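Local coordinates for protein Exo-alpha-sialidase (Clostridium perfringens, PDB 2VO8) that probably removes terminal sialic acids from glycoconjugates and, through its cohesin module, probably binds dockerin-bearing partners with high affinity in toxin complexes, at residues I14-E19 against S24-I29; L30-L35 against A117-G122; N58-F63 against V79-A84. One frame throughout, in Å; residues are numbered along the deposited sequence. Where two conformers were deposited one is given.

Contact 1 of 3, residues I14-E19 against S24-I29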
loop_
_atom_site.group_PDB
_atom_site.type_symbol
_atom_site.label_atom_id
_atom_site.label_comp_id
_atom_site.label_asym_id
_atom_site.label_seq_id
_atom_site.Cartn_x
_atom_site.Cartn_y
_atom_site.Cartn_z
ATOM N N ILE A 14 3.617 1.739 5.117
ATOM C CA ILE A 14 3.303 0.304 4.944
ATOM C C ILE A 14 3.566 -0.394 6.275
ATOM O O ILE A 14 4.652 -0.261 6.827
ATOM C CB ILE A 14 4.054 -0.316 3.730
ATOM C CG1 ILE A 14 3.903 -1.858 3.698
ATOM C CG2 ILE A 14 5.522 0.088 3.625
ATOM C CD1 ILE A 14 4.306 -2.460 2.296
ATOM N N LYS A 15 2.570 -1.110 6.775
ATOM C CA LYS A 15 2.614 -1.789 8.067
ATOM C C LYS A 15 2.365 -3.258 7.797
ATOM O O LYS A 15 1.406 -3.622 7.116
ATOM C CB LYS A 15 1.630 -1.247 9.080
ATOM C CG LYS A 15 1.982 0.136 9.611
ATOM C CD LYS A 15 1.080 0.581 10.784
ATOM C CE LYS A 15 -0.343 0.820 10.376
ATOM N NZ LYS A 15 -0.508 2.011 9.498
ATOM N N VAL A 16 3.295 -4.074 8.258
ATOM C CA VAL A 16 3.210 -5.513 8.053
ATOM C C VAL A 16 4.029 -6.188 9.140
ATOM O O VAL A 16 5.035 -5.629 9.680
ATOM C CB VAL A 16 3.696 -5.890 6.606
ATOM C CG1 VAL A 16 5.024 -5.395 6.374
ATOM C CG2 VAL A 16 3.645 -7.460 6.327
ATOM N N ASN A 17 3.620 -7.391 9.502
ATOM C CA ASN A 17 4.326 -8.137 10.512
ATOM C C ASN A 17 5.729 -8.433 9.955
ATOM O O ASN A 17 5.912 -8.537 8.747
ATOM C CB ASN A 17 3.636 -9.484 10.825
ATOM C CG ASN A 17 2.294 -9.330 11.535
ATOM O OD1 ASN A 17 2.039 -8.346 12.254
ATOM N ND2 ASN A 17 1.440 -10.353 11.362
ATOM N N ASP A 18 6.677 -8.447 10.874
ATOM C CA ASP A 18 8.088 -8.751 10.631
ATOM C C ASP A 18 8.261 -10.176 10.105
ATOM O O ASP A 18 9.165 -10.447 9.308
ATOM C CB ASP A 18 8.853 -8.656 11.967
ATOM C CG ASP A 18 9.149 -7.237 12.381
ATOM O OD1 ASP A 18 8.796 -6.279 11.628
ATOM O OD2 ASP A 18 9.780 -7.080 13.461
ATOM N N GLU A 19 7.435 -11.081 10.598
ATOM C CA GLU A 19 7.515 -12.479 10.211
ATOM C C GLU A 19 6.174 -12.930 9.682
ATOM O O GLU A 19 5.108 -12.671 10.301
ATOM C CB GLU A 19 7.977 -13.368 11.365
ATOM C CG GLU A 19 9.453 -13.060 11.759
ATOM C CD GLU A 19 10.047 -14.036 12.741
ATOM O OE1 GLU A 19 9.604 -15.202 12.818
ATOM O OE2 GLU A 19 11.004 -13.623 13.447
ATOM N N SER A 24 0.276 -19.235 5.001
ATOM C CA SER A 24 -0.566 -18.481 5.917
ATOM C C SER A 24 -0.722 -17.068 5.357
ATOM O O SER A 24 0.251 -16.353 5.139
ATOM C CB SER A 24 0.067 -18.472 7.310
ATOM O OG SER A 24 -0.867 -18.053 8.297
ATOM N N ALA A 25 -1.967 -16.676 5.091
ATOM C CA ALA A 25 -2.264 -15.365 4.558
ATOM C C ALA A 25 -1.961 -14.289 5.638
ATOM O O ALA A 25 -2.157 -14.495 6.852
ATOM C CB ALA A 25 -3.719 -15.273 4.113
ATOM N N PHE A 26 -1.474 -13.159 5.169
ATOM C CA PHE A 26 -1.224 -12.002 6.039
ATOM C C PHE A 26 -1.595 -10.723 5.281
ATOM O O PHE A 26 -1.731 -10.754 4.090
ATOM C CB PHE A 26 0.271 -11.995 6.474
ATOM C CG PHE A 26 1.231 -11.636 5.356
ATOM C CD1 PHE A 26 1.654 -10.318 5.130
ATOM C CD2 PHE A 26 1.747 -12.634 4.519
ATOM C CE1 PHE A 26 2.500 -10.025 4.074
ATOM C CE2 PHE A 26 2.552 -12.342 3.455
ATOM C CZ PHE A 26 2.965 -11.039 3.239
ATOM N N GLU A 27 -1.696 -9.574 5.972
ATOM C CA GLU A 27 -2.074 -8.267 5.424
ATOM C C GLU A 27 -0.850 -7.298 5.398
ATOM O O GLU A 27 -0.188 -7.205 6.432
ATOM C CB GLU A 27 -3.182 -7.661 6.354
ATOM C CG GLU A 27 -4.658 -8.169 6.057
ATOM C CD GLU A 27 -5.167 -9.398 6.881
ATOM O OE1 GLU A 27 -6.208 -9.978 6.505
ATOM O OE2 GLU A 27 -4.583 -9.793 7.911
ATOM N N ALA A 28 -0.564 -6.627 4.289
ATOM C CA ALA A 28 0.181 -5.377 4.337
ATOM C C ALA A 28 -0.771 -4.192 4.256
ATOM O O ALA A 28 -1.640 -4.142 3.383
ATOM C CB ALA A 28 1.197 -5.319 3.208
ATOM N N ILE A 29 -0.601 -3.242 5.170
ATOM C CA ILE A 29 -1.535 -2.132 5.309
ATOM C C ILE A 29 -0.923 -0.833 4.793
ATOM O O ILE A 29 0.032 -0.311 5.370
ATOM C CB ILE A 29 -1.966 -1.937 6.775
ATOM C CG1 ILE A 29 -2.642 -3.204 7.304
ATOM C CG2 ILE A 29 -2.895 -0.740 6.903
ATOM C CD1 ILE A 29 -2.950 -3.159 8.784
HETATM O O HOH W 1 0.282 1.650 6.773
HETATM O O HOH W 2 0.909 -8.146 8.941
#
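An antiparallel strand pairing in the cohesin beta-sandwich joins the end of strand 10-15 to strand 26-33, and its register is fixed by the pair Lys15 and Ile29. The two residues bond each other reciprocally. Lys15 N donates to Ile29 O at 3.0 Å, tilted 24° from the carbonyl plane, while Ile29 N reaches Lys15 O at 2.8 Å, in the carbonyl plane and nearly straight (167° at the hydrogen). This identifies a hydrogen-bonded pair. Its two side chains share one face, with Lys15 CB 4.3 Å from Ile29 CB, and Lys15 NZ continues to a salt bridge with Asp95.

Past this pair, direct backbone bonding between the segments gives way to water. One water accepts from Asn17 N at 2.9 Å and donates to Glu27 O, spanning the gap as 14-19 diverges from 24-29.

The other face is apolar. Val16 CG2 comes against the Phe26 ring obliquely, 3.6 Å from CE1; with chi1 of 56° this methyl lies anti to the backbone N, while CG1 takes the more hindered site between N and the carbonyl carbon. Ala28 CB is 4.3 Å from both Val16 CB and Ile14 CD1. Leu112 of strand 107-121 touches Ile14, Val16 and Phe26, so this side belongs to the sandwich interior.

The chemistry thus differs by face: Ile14, Val16, Phe26 and Ala28 make the inward one hydrocarbon, whereas the other is mixed, the Lys15 ammonium held by Asp95 beside apolar Ile29. Direct bonds set the register at one end, and water bridges the backbones where the strands part.

Contact 2 of 3, residues L30-L35 against A117-G122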
loop_
_atom_site.group_PDB
_atom_site.type_symbol
_atom_site.label_atom_id
_atom_site.label_comp_id
_atom_site.label_asym_id
_atom_site.label_seq_id
_atom_site.Cartn_x
_atom_site.Cartn_y
_atom_site.Cartn_z
ATOM N N LEU A 30 -1.482 -0.319 3.703
ATOM C CA LEU A 30 -0.938 0.850 3.040
ATOM C C LEU A 30 -1.669 2.121 3.487
ATOM O O LEU A 30 -2.895 2.143 3.583
ATOM C CB LEU A 30 -1.003 0.731 1.551
ATOM C CG LEU A 30 -0.682 -0.606 0.888
ATOM C CD1 LEU A 30 -0.674 -0.396 -0.617
ATOM C CD2 LEU A 30 0.711 -1.057 1.428
ATOM N N GLY A 31 -0.917 3.171 3.796
ATOM C CA GLY A 31 -1.572 4.410 4.245
ATOM C C GLY A 31 -0.772 5.657 3.962
ATOM O O GLY A 31 0.115 5.666 3.109
ATOM N N ILE A 32 -1.152 6.715 4.673
ATOM C CA ILE A 32 -0.449 8.013 4.599
ATOM C C ILE A 32 -0.191 8.493 6.024
ATOM O O ILE A 32 -0.826 8.009 6.988
ATOM C CB ILE A 32 -1.262 9.036 3.757
ATOM C CG1 ILE A 32 -2.668 9.272 4.324
ATOM C CG2 ILE A 32 -1.342 8.628 2.254
ATOM C CD1 ILE A 32 -3.387 10.452 3.627
ATOM N N GLU A 33 0.758 9.425 6.190
ATOM C CA GLU A 33 1.099 9.949 7.518
ATOM C C GLU A 33 1.772 11.314 7.344
ATOM O O GLU A 33 2.388 11.582 6.328
ATOM C CB GLU A 33 1.998 8.971 8.290
ATOM C CG GLU A 33 2.447 9.413 9.703
ATOM C CD GLU A 33 3.651 10.356 9.680
ATOM O OE1 GLU A 33 4.455 10.289 8.739
ATOM O OE2 GLU A 33 3.776 11.187 10.604
ATOM N N GLY A 34 1.546 12.195 8.313
ATOM C CA GLY A 34 2.207 13.498 8.322
ATOM C C GLY A 34 1.927 14.397 7.135
ATOM O O GLY A 34 2.797 15.138 6.699
ATOM N N LEU A 35 0.715 14.333 6.583
ATOM C CA LEU A 35 0.367 15.196 5.459
ATOM C C LEU A 35 0.411 16.676 5.892
ATOM O O LEU A 35 0.094 16.982 7.050
ATOM C CB LEU A 35 -1.027 14.873 4.907
ATOM C CG LEU A 35 -1.035 13.883 3.744
ATOM C CD1 LEU A 35 -0.708 14.581 2.393
ATOM C CD2 LEU A 35 -0.037 12.719 4.048
ATOM N N ALA A 117 3.954 6.733 -4.888
ATOM C CA ALA A 117 3.012 7.087 -3.815
ATOM C C ALA A 117 2.659 8.560 -4.012
ATOM O O ALA A 117 3.530 9.414 -3.953
ATOM C CB ALA A 117 3.604 6.850 -2.472
ATOM N N LEU A 118 1.400 8.804 -4.344
ATOM C CA LEU A 118 0.938 10.147 -4.797
ATOM C C LEU A 118 -0.409 10.371 -4.145
ATOM O O LEU A 118 -1.120 9.376 -3.853
ATOM C CB LEU A 118 0.717 10.173 -6.299
ATOM C CG LEU A 118 1.680 9.685 -7.373
ATOM C CD1 LEU A 118 0.909 9.504 -8.640
ATOM C CD2 LEU A 118 2.835 10.676 -7.571
ATOM N N VAL A 119 -0.780 11.645 -3.965
ATOM C CA VAL A 119 -2.147 12.009 -3.554
ATOM C C VAL A 119 -2.730 13.041 -4.523
ATOM O O VAL A 119 -2.004 13.873 -5.074
ATOM C CB VAL A 119 -2.279 12.512 -2.067
ATOM C CG1 VAL A 119 -2.005 11.390 -1.029
ATOM C CG2 VAL A 119 -1.377 13.720 -1.804
ATOM N N GLY A 120 -4.040 12.918 -4.788
ATOM C CA GLY A 120 -4.810 13.922 -5.505
ATOM C C GLY A 120 -5.462 14.746 -4.435
ATOM O O GLY A 120 -5.980 14.202 -3.439
ATOM N N ALA A 121 -5.441 16.056 -4.635
ATOM C CA ALA A 121 -5.807 16.994 -3.594
ATOM C C ALA A 121 -6.885 17.938 -4.097
ATOM O O ALA A 121 -7.264 17.911 -5.268
ATOM C CB ALA A 121 -4.587 17.777 -3.132
ATOM N N GLY A 122 -7.370 18.773 -3.191
ATOM C CA GLY A 122 -8.457 19.743 -3.483
ATOM C C GLY A 122 -8.084 20.959 -4.322
ATOM O O GLY A 122 -8.931 21.804 -4.638
#
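Val119 points its two methyls at different partners, and this split defines the contact. CG1 meets CG2 of Ile32 at 4.3 Å, and CG2 meets CD1 of Leu35, also at 4.3 Å. All three residues have their CB directed toward the opposing segment, but Ile32 approaches from strand 26-33 and Leu35 from the turn that follows it.

The torsions account for which branches touch. In Ile32, chi1 of 58° sets CG1 between the backbone N and the carbonyl carbon, leaving CG2 beside N to face the valine. Leu35 has chi1 of -93°, well off a staggered value, and from there offers CD1.

The backbones stand well apart: the nearest CA atoms, those of Ile32 and Ala117, are 9.1 Å from each other. Such spacing fits layers packed face to face across a sandwich core, not neighbouring strands. Tyr46 and Leu129 extend the packing around Ile32, while Val9 and Val41 touch Val119.

Methyl-to-methyl contact at these separations, with just 92 Å² buried in total, implies a non-directional association. Dispersion and exclusion of water from three buried side chains probably hold this part of the core, with no polar group of the two segments bonding across it.

Contact 3 of 3, residues N58-F63 against V79-A84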
loop_
_atom_site.group_PDB
_atom_site.type_symbol
_atom_site.label_atom_id
_atom_site.label_comp_id
_atom_site.label_asym_id
_atom_site.label_seq_id
_atom_site.Cartn_x
_atom_site.Cartn_y
_atom_site.Cartn_z
ATOM N N ASN A 58 -3.529 -12.214 -3.079
ATOM C CA ASN A 58 -4.882 -12.739 -2.838
ATOM C C ASN A 58 -5.986 -11.770 -3.149
ATOM O O ASN A 58 -6.838 -12.060 -3.992
ATOM C CB ASN A 58 -5.059 -13.220 -1.407
ATOM C CG ASN A 58 -4.126 -14.335 -1.061
ATOM O OD1 ASN A 58 -3.522 -14.367 0.033
ATOM N ND2 ASN A 58 -3.976 -15.257 -2.006
ATOM N N GLU A 59 -6.003 -10.633 -2.469
ATOM C CA GLU A 59 -7.022 -9.575 -2.735
ATOM C C GLU A 59 -6.477 -8.268 -2.186
ATOM O O GLU A 59 -5.679 -8.276 -1.232
ATOM C CB GLU A 59 -8.354 -9.835 -2.074
ATOM C CG GLU A 59 -8.248 -10.114 -0.571
ATOM C CD GLU A 59 -9.573 -10.003 0.213
ATOM O OE1 GLU A 59 -10.668 -10.030 -0.423
ATOM O OE2 GLU A 59 -9.508 -9.930 1.475
ATOM N N ILE A 60 -6.914 -7.178 -2.800
ATOM C CA ILE A 60 -6.520 -5.832 -2.373
ATOM C C ILE A 60 -7.853 -5.119 -2.133
ATOM O O ILE A 60 -8.696 -5.043 -3.024
ATOM C CB ILE A 60 -5.701 -5.134 -3.436
ATOM C CG1 ILE A 60 -4.311 -5.792 -3.593
ATOM C CG2 ILE A 60 -5.477 -3.652 -3.108
ATOM C CD1 ILE A 60 -3.609 -5.283 -4.774
ATOM N N THR A 61 -8.061 -4.660 -0.908
ATOM C CA THR A 61 -9.317 -4.008 -0.558
ATOM C C THR A 61 -9.134 -2.704 0.204
ATOM O O THR A 61 -8.057 -2.370 0.743
ATOM C CB THR A 61 -10.183 -4.930 0.307
ATOM O OG1 THR A 61 -9.478 -5.258 1.486
ATOM C CG2 THR A 61 -10.543 -6.260 -0.454
ATOM N N SER A 62 -10.209 -1.942 0.261
ATOM C CA SER A 62 -10.164 -0.692 1.028
ATOM C C SER A 62 -10.079 -0.952 2.521
ATOM O O SER A 62 -10.614 -1.934 3.063
ATOM C CB SER A 62 -11.403 0.159 0.685
ATOM O OG SER A 62 -12.534 -0.494 1.181
ATOM N N PHE A 63 -9.382 -0.048 3.227
ATOM C CA PHE A 63 -9.201 -0.208 4.653
ATOM C C PHE A 63 -10.513 0.053 5.402
ATOM O O PHE A 63 -10.731 -0.477 6.488
ATOM C CB PHE A 63 -8.035 0.654 5.164
ATOM C CG PHE A 63 -7.645 0.359 6.578
ATOM C CD1 PHE A 63 -6.785 -0.690 6.875
ATOM C CD2 PHE A 63 -8.132 1.150 7.622
ATOM C CE1 PHE A 63 -6.425 -0.952 8.214
ATOM C CE2 PHE A 63 -7.773 0.898 8.926
ATOM C CZ PHE A 63 -6.920 -0.158 9.229
ATOM N N VAL A 79 1.983 -3.771 -8.779
ATOM C CA VAL A 79 0.517 -3.625 -8.699
ATOM C C VAL A 79 0.171 -2.133 -8.571
ATOM O O VAL A 79 0.549 -1.471 -7.592
ATOM C CB VAL A 79 -0.099 -4.378 -7.531
ATOM C CG1 VAL A 79 -1.688 -4.391 -7.640
ATOM C CG2 VAL A 79 0.447 -5.802 -7.402
ATOM N N ARG A 80 -0.542 -1.638 -9.573
ATOM C CA ARG A 80 -1.062 -0.280 -9.567
ATOM C C ARG A 80 -2.326 -0.257 -8.727
ATOM O O ARG A 80 -3.258 -1.009 -9.001
ATOM C CB ARG A 80 -1.349 0.204 -10.984
ATOM C CG ARG A 80 -1.885 1.621 -10.970
ATOM C CD ARG A 80 -1.799 2.272 -12.327
ATOM N NE ARG A 80 -2.823 1.776 -13.253
ATOM C CZ ARG A 80 -2.593 1.106 -14.392
ATOM N NH1 ARG A 80 -1.347 0.808 -14.795
ATOM N NH2 ARG A 80 -3.619 0.713 -15.142
ATOM N N ILE A 81 -2.352 0.607 -7.724
ATOM C CA ILE A 81 -3.435 0.696 -6.742
ATOM C C ILE A 81 -3.929 2.140 -6.696
ATOM O O ILE A 81 -3.138 3.065 -6.444
ATOM C CB ILE A 81 -3.019 0.256 -5.351
ATOM C CG1 ILE A 81 -2.432 -1.169 -5.390
ATOM C CG2 ILE A 81 -4.187 0.417 -4.345
ATOM C CD1 ILE A 81 -2.070 -1.651 -4.111
ATOM N N LEU A 82 -5.221 2.318 -7.033
ATOM C CA LEU A 82 -5.876 3.639 -6.992
ATOM C C LEU A 82 -6.876 3.593 -5.857
ATOM O O LEU A 82 -7.777 2.715 -5.864
ATOM C CB LEU A 82 -6.609 3.927 -8.311
ATOM C CG LEU A 82 -5.773 3.926 -9.590
ATOM C CD1 LEU A 82 -6.603 4.223 -10.881
ATOM C CD2 LEU A 82 -4.646 4.922 -9.482
ATOM N N VAL A 83 -6.722 4.511 -4.893
ATOM C CA VAL A 83 -7.605 4.685 -3.736
ATOM C C VAL A 83 -8.344 6.016 -3.963
ATOM O O VAL A 83 -7.717 7.023 -4.234
ATOM C CB VAL A 83 -6.902 4.923 -2.351
ATOM C CG1 VAL A 83 -7.882 4.650 -1.231
ATOM C CG2 VAL A 83 -5.592 4.149 -2.134
ATOM N N ALA A 84 -9.664 6.025 -3.833
ATOM C CA ALA A 84 -10.434 7.285 -4.007
ATOM C C ALA A 84 -11.478 7.431 -2.913
ATOM O O ALA A 84 -12.136 6.466 -2.482
ATOM C CB ALA A 84 -11.063 7.370 -5.399
#
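Ile60 meets Val79 and Ile81 through aliphatic groups alone; no ring, amide or guanidinium plane enters the contact, so there is neither a face nor an edge to occupy. The evidence is therefore the placing of methyls. Ile60 CD1 lies 3.6 Å from Val79 CG1 and 4.0 Å from Ile81 CD1, and Ile60 CG2 adds a second approach to the same Ile81 CD1 at 4.1 Å. Both pairs run tip to tip.

An extended chain brings Ile60 CD1 so far across: CG1 lies anti to the carbonyl carbon, and chi2 of 170° carries CD1 straight onward. Ile81 is equally stretched (chi2 -178°), so two long side chains fill most of the 8.4 Å between the CA atoms of Ile60 and Ile81. Val79, with its CG1 anti to the backbone N, receives the same methyl two residues along the strand. The total surface buried is 125 Å², more than half of it on Ile60.

Such spacing marks two layers of the cohesin sandwich meeting across its core. Strand 55-62 pairs antiparallel with strand 95-103, where Asn58 and Glu59 both oppose Asn100 in a classic beta bulge, and Ile60 also touches Val97 of that strand. Strand 78-85 runs between strands 41-49 and 67-75; Ile81 packs on Phe48 from the first, and Ile60 reaches Ser71 from the second. Leu30 of strand 26-33 closes on Ile81.

Overall arrangement
Strand 26-33 ties the three contacts together. Contacts 1 and 2 use successive parts of it, and although their centres are 20 Å apart, Ile14 CD1 touches Leu30 CD2 at 4.0 Å. The same leucine turns its other methyl to contact 3, Leu30 CD1 lying 4.0 Å from Ile81 CD1, so contacts 2 and 3 (centres 14 Å apart) share one core. Contact 1 meets contact 3 through Ile29 CG2 and Phe63 CE1, 3.8 Å apart. By chain order contact 3 is nested within the loop closed by contact 2, whereas contact 1 precedes both. Contact 1 joins neighbouring strands; contacts 2 and 3 span the core.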